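Local coordinates for protein phosphatase (Thermotoga maritima, PDB 1NF2) that probably acts as a magnesium-dependent phosphatase of the haloacid dehalogenase (HAD) family, with a separate substrate-binding domain beside its metal-binding core, at residues V100-Y111 with L139-L150. Residues are numbered along the deposited sequence; the frame is centred on the assembly and turned at random.
Sequences VHWQAYIDDVLY and LVSKMGTTKLLL
Gln103 and Leu149 form a hydrogen-bonded pair where antiparallel strands 102-105 and 147-151 meet, inside the mixed sheet of the substrate-binding (cap) domain of this HAD-family protein. Gln103 N donates to Leu149 O at 3.0 Å, and Leu149 N returns the bond to Gln103 O at 3.2 Å. Tyr105 N donates to Lys147 O at 3.0 Å. Thr146 N donates to Tyr105 O at 2.8 Å. Thr145 OG1 lies 2.8 Å from the same Tyr105 O and 2.9 Å from Lys147 O, so its one proton has two possible acceptors. Two waters join Thr146 OG1 to the turn, accepting from Asp107 N and Asp108 N respectively. Lys147 runs extended alongside the Tyr105 ring. Its NZ is salt-bridged to Glu183, while Tyr105 OH bonds to Tyr122 OH. On the face that carries Ala104 and Leu148, Ala104 CB packs on Val140 CG2. Ile106 CD1, from just beyond the strand, meets the same methyl, and so helix 136-143 is joined to the sheet. Leu139 extends from the helix toward Tyr111, its chi1 of -158° setting CG opposite the backbone N. There Leu139 CD2 makes a CH-pi contact over the ring centre of Tyr111, 3.6 Å from the centroid.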
loop_
_atom_site.group_PDB
_atom_site.type_symbol
_atom_site.label_atom_id
_atom_site.label_comp_id
_atom_site.label_asym_id
_atom_site.label_seq_id
_atom_site.Cartn_x
_atom_site.Cartn_y
_atom_site.Cartn_z
ATOM N N VAL A 100 -0.870 22.698 13.222
ATOM C CA VAL A 100 -0.108 21.465 13.075
ATOM C C VAL A 100 0.533 21.424 11.695
ATOM O O VAL A 100 0.298 22.300 10.862
ATOM C CB VAL A 100 -1.017 20.234 13.215
ATOM C CG1 VAL A 100 -1.659 20.213 14.590
ATOM C CG2 VAL A 100 -2.084 20.261 12.133
ATOM N N HIS A 101 1.353 20.407 11.459
ATOM C CA HIS A 101 2.008 20.245 10.169
ATOM C C HIS A 101 1.353 19.072 9.447
ATOM O O HIS A 101 1.588 17.907 9.766
ATOM C CB HIS A 101 3.508 20.010 10.360
ATOM C CG HIS A 101 4.241 21.219 10.857
ATOM N ND1 HIS A 101 4.275 22.407 10.156
ATOM C CD2 HIS A 101 4.949 21.432 11.992
ATOM C CE1 HIS A 101 4.970 23.299 10.838
ATOM N NE2 HIS A 101 5.391 22.732 11.956
ATOM N N TRP A 102 0.507 19.399 8.480
ATOM C CA TRP A 102 -0.199 18.377 7.734
ATOM C C TRP A 102 0.096 18.434 6.248
ATOM O O TRP A 102 0.439 19.484 5.702
ATOM C CB TRP A 102 -1.706 18.508 7.956
ATOM C CG TRP A 102 -2.261 19.819 7.508
ATOM C CD1 TRP A 102 -2.126 21.026 8.131
ATOM C CD2 TRP A 102 -3.047 20.058 6.335
ATOM N NE1 TRP A 102 -2.785 22.002 7.422
ATOM C CE2 TRP A 102 -3.359 21.435 6.317
ATOM C CE3 TRP A 102 -3.520 19.239 5.301
ATOM C CZ2 TRP A 102 -4.123 22.015 5.301
ATOM C CZ3 TRP A 102 -4.280 19.812 4.292
ATOM C CH2 TRP A 102 -4.577 21.191 4.300
ATOM N N GLN A 103 -0.052 17.278 5.610
ATOM C CA GLN A 103 0.175 17.113 4.185
ATOM C C GLN A 103 -0.997 16.311 3.627
ATOM O O GLN A 103 -1.713 15.649 4.377
ATOM C CB GLN A 103 1.491 16.373 3.965
ATOM C CG GLN A 103 1.656 15.153 4.854
ATOM C CD GLN A 103 3.031 14.527 4.730
ATOM O OE1 GLN A 103 4.047 15.189 4.948
ATOM N NE2 GLN A 103 3.072 13.243 4.381
ATOM N N ALA A 104 -1.198 16.368 2.318
ATOM C CA ALA A 104 -2.308 15.641 1.717
ATOM C C ALA A 104 -1.916 14.900 0.444
ATOM O O ALA A 104 -1.100 15.380 -0.341
ATOM C CB ALA A 104 -3.456 16.609 1.415
ATOM N N TYR A 105 -2.511 13.726 0.253
ATOM C CA TYR A 105 -2.275 12.912 -0.933
ATOM C C TYR A 105 -3.449 13.140 -1.871
ATOM O O TYR A 105 -4.541 12.620 -1.648
ATOM C CB TYR A 105 -2.184 11.439 -0.547
ATOM C CG TYR A 105 -0.876 11.067 0.111
ATOM C CD1 TYR A 105 0.229 10.708 -0.656
ATOM C CD2 TYR A 105 -0.741 11.069 1.498
ATOM C CE1 TYR A 105 1.435 10.354 -0.061
ATOM C CE2 TYR A 105 0.463 10.717 2.105
ATOM C CZ TYR A 105 1.546 10.359 1.316
ATOM O OH TYR A 105 2.739 9.993 1.896
ATOM N N ILE A 106 -3.218 13.916 -2.927
ATOM C CA ILE A 106 -4.277 14.243 -3.871
ATOM C C ILE A 106 -3.959 13.832 -5.301
ATOM O O ILE A 106 -3.026 14.350 -5.914
ATOM C CB ILE A 106 -4.551 15.759 -3.851
ATOM C CG1 ILE A 106 -4.982 16.174 -2.441
ATOM C CG2 ILE A 106 -5.592 16.123 -4.898
ATOM C CD1 ILE A 106 -4.997 17.664 -2.237
ATOM N N ASP A 107 -4.756 12.913 -5.836
ATOM C CA ASP A 107 -4.557 12.437 -7.197
ATOM C C ASP A 107 -3.136 11.950 -7.426
ATOM O O ASP A 107 -2.521 12.242 -8.451
ATOM C CB ASP A 107 -4.899 13.536 -8.197
ATOM C CG ASP A 107 -6.228 13.298 -8.872
ATOM O OD1 ASP A 107 -6.303 12.365 -9.700
ATOM O OD2 ASP A 107 -7.197 14.028 -8.566
ATOM N N ASP A 108 -2.617 11.227 -6.441
ATOM C CA ASP A 108 -1.282 10.649 -6.512
ATOM C C ASP A 108 -0.121 11.635 -6.447
ATOM O O ASP A 108 0.926 11.413 -7.053
ATOM C CB ASP A 108 -1.170 9.784 -7.771
ATOM C CG ASP A 108 -0.393 8.510 -7.530
ATOM O OD1 ASP A 108 -0.429 8.003 -6.388
ATOM O OD2 ASP A 108 0.238 8.010 -8.483
ATOM N N VAL A 109 -0.312 12.724 -5.705
ATOM C CA VAL A 109 0.732 13.733 -5.519
ATOM C C VAL A 109 0.721 14.158 -4.050
ATOM O O VAL A 109 -0.338 14.436 -3.488
ATOM C CB VAL A 109 0.499 14.984 -6.407
ATOM C CG1 VAL A 109 1.608 16.010 -6.170
ATOM C CG2 VAL A 109 0.469 14.584 -7.875
ATOM N N LEU A 110 1.892 14.185 -3.423
ATOM C CA LEU A 110 1.980 14.572 -2.021
ATOM C C LEU A 110 2.149 16.082 -1.942
ATOM O O LEU A 110 3.055 16.643 -2.565
ATOM C CB LEU A 110 3.180 13.903 -1.339
ATOM C CG LEU A 110 3.077 13.562 0.153
ATOM C CD1 LEU A 110 4.472 13.297 0.695
ATOM C CD2 LEU A 110 2.426 14.686 0.928
ATOM N N TYR A 111 1.267 16.732 -1.186
ATOM C CA TYR A 111 1.317 18.180 -1.001
ATOM C C TYR A 111 1.535 18.484 0.476
ATOM O O TYR A 111 1.116 17.719 1.343
ATOM C CB TYR A 111 -0.001 18.832 -1.431
ATOM C CG TYR A 111 -0.292 18.802 -2.911
ATOM C CD1 TYR A 111 0.099 19.848 -3.741
ATOM C CD2 TYR A 111 -0.989 17.735 -3.479
ATOM C CE1 TYR A 111 -0.203 19.837 -5.102
ATOM C CE2 TYR A 111 -1.294 17.711 -4.835
ATOM C CZ TYR A 111 -0.900 18.762 -5.639
ATOM O OH TYR A 111 -1.211 18.737 -6.981
ATOM N N LEU A 139 -7.452 23.101 -2.131
ATOM C CA LEU A 139 -7.179 21.975 -3.013
ATOM C C LEU A 139 -7.940 20.741 -2.511
ATOM O O LEU A 139 -8.699 20.113 -3.255
ATOM C CB LEU A 139 -5.665 21.704 -3.034
ATOM C CG LEU A 139 -5.050 20.953 -4.218
ATOM C CD1 LEU A 139 -5.313 21.733 -5.471
ATOM C CD2 LEU A 139 -3.548 20.793 -4.038
ATOM N N VAL A 140 -7.743 20.408 -1.240
ATOM C CA VAL A 140 -8.398 19.252 -0.637
ATOM C C VAL A 140 -9.906 19.427 -0.524
ATOM O O VAL A 140 -10.672 18.598 -1.011
ATOM C CB VAL A 140 -7.849 18.970 0.777
ATOM C CG1 VAL A 140 -8.618 17.820 1.414
ATOM C CG2 VAL A 140 -6.368 18.641 0.705
ATOM N N SER A 141 -10.323 20.508 0.124
ATOM C CA SER A 141 -11.739 20.792 0.324
ATOM C C SER A 141 -12.575 20.709 -0.947
ATOM O O SER A 141 -13.789 20.534 -0.883
ATOM C CB SER A 141 -11.910 22.175 0.959
ATOM O OG SER A 141 -11.328 22.208 2.253
ATOM N N LYS A 142 -11.928 20.822 -2.100
ATOM C CA LYS A 142 -12.641 20.772 -3.369
ATOM C C LYS A 142 -12.229 19.638 -4.305
ATOM O O LYS A 142 -12.871 19.411 -5.330
ATOM C CB LYS A 142 -12.491 22.120 -4.088
ATOM C CG LYS A 142 -12.785 22.083 -5.582
ATOM C CD LYS A 142 -13.034 23.466 -6.162
ATOM C CE LYS A 142 -14.395 24.000 -5.742
ATOM N NZ LYS A 142 -14.756 25.236 -6.491
ATOM N N MET A 143 -11.176 18.907 -3.964
ATOM C CA MET A 143 -10.737 17.834 -4.847
ATOM C C MET A 143 -10.743 16.463 -4.189
ATOM O O MET A 143 -10.682 15.440 -4.869
ATOM C CB MET A 143 -9.344 18.153 -5.373
ATOM C CG MET A 143 -8.989 17.473 -6.676
ATOM S SD MET A 143 -8.240 18.661 -7.803
ATOM C CE MET A 143 -7.184 19.474 -6.699
ATOM N N GLY A 144 -10.832 16.445 -2.866
ATOM C CA GLY A 144 -10.828 15.183 -2.157
ATOM C C GLY A 144 -9.395 14.726 -1.989
ATOM O O GLY A 144 -8.507 15.190 -2.698
ATOM N N THR A 145 -9.164 13.815 -1.056
ATOM C CA THR A 145 -7.821 13.323 -0.814
ATOM C C THR A 145 -7.846 11.835 -0.484
ATOM O O THR A 145 -8.817 11.336 0.092
ATOM C CB THR A 145 -7.175 14.077 0.353
ATOM O OG1 THR A 145 -5.849 13.590 0.569
ATOM C CG2 THR A 145 -7.991 13.878 1.622
ATOM N N THR A 146 -6.779 11.132 -0.863
ATOM C CA THR A 146 -6.676 9.703 -0.588
ATOM C C THR A 146 -6.394 9.577 0.898
ATOM O O THR A 146 -6.899 8.675 1.560
ATOM C CB THR A 146 -5.528 9.046 -1.386
ATOM O OG1 THR A 146 -5.734 9.261 -2.784
ATOM C CG2 THR A 146 -5.476 7.551 -1.112
ATOM N N LYS A 147 -5.572 10.481 1.420
ATOM C CA LYS A 147 -5.282 10.474 2.842
ATOM C C LYS A 147 -4.554 11.718 3.332
ATOM O O LYS A 147 -3.976 12.473 2.555
ATOM C CB LYS A 147 -4.505 9.218 3.247
ATOM C CG LYS A 147 -3.083 9.131 2.761
ATOM C CD LYS A 147 -2.425 7.897 3.364
ATOM C CE LYS A 147 -1.044 7.634 2.787
ATOM N NZ LYS A 147 -0.518 6.322 3.262
ATOM N N LEU A 148 -4.614 11.919 4.643
ATOM C CA LEU A 148 -3.986 13.057 5.287
ATOM C C LEU A 148 -2.962 12.494 6.236
ATOM O O LEU A 148 -3.119 11.387 6.747
ATOM C CB LEU A 148 -5.032 13.870 6.067
ATOM C CG LEU A 148 -6.128 14.454 5.173
ATOM C CD1 LEU A 148 -7.251 15.045 6.021
ATOM C CD2 LEU A 148 -5.525 15.504 4.263
ATOM N N LEU A 149 -1.907 13.255 6.465
ATOM C CA LEU A 149 -0.863 12.809 7.361
ATOM C C LEU A 149 -0.360 13.988 8.171
ATOM O O LEU A 149 -0.092 15.055 7.626
ATOM C CB LEU A 149 0.281 12.187 6.554
ATOM C CG LEU A 149 1.418 11.530 7.338
ATOM C CD1 LEU A 149 2.190 10.597 6.423
ATOM C CD2 LEU A 149 2.333 12.590 7.922
ATOM N N LEU A 150 -0.254 13.793 9.480
ATOM C CA LEU A 150 0.247 14.833 10.364
ATOM C C LEU A 150 1.612 14.406 10.867
ATOM O O LEU A 150 1.833 13.230 11.163
ATOM C CB LEU A 150 -0.688 15.040 11.559
ATOM C CG LEU A 150 -1.935 15.903 11.343
ATOM C CD1 LEU A 150 -2.849 15.260 10.316
ATOM C CD2 LEU A 150 -2.647 16.077 12.676
HETATM O O HOH W 1 -7.018 11.614 -4.479
HETATM O O HOH W 2 -3.421 9.922 -3.939
#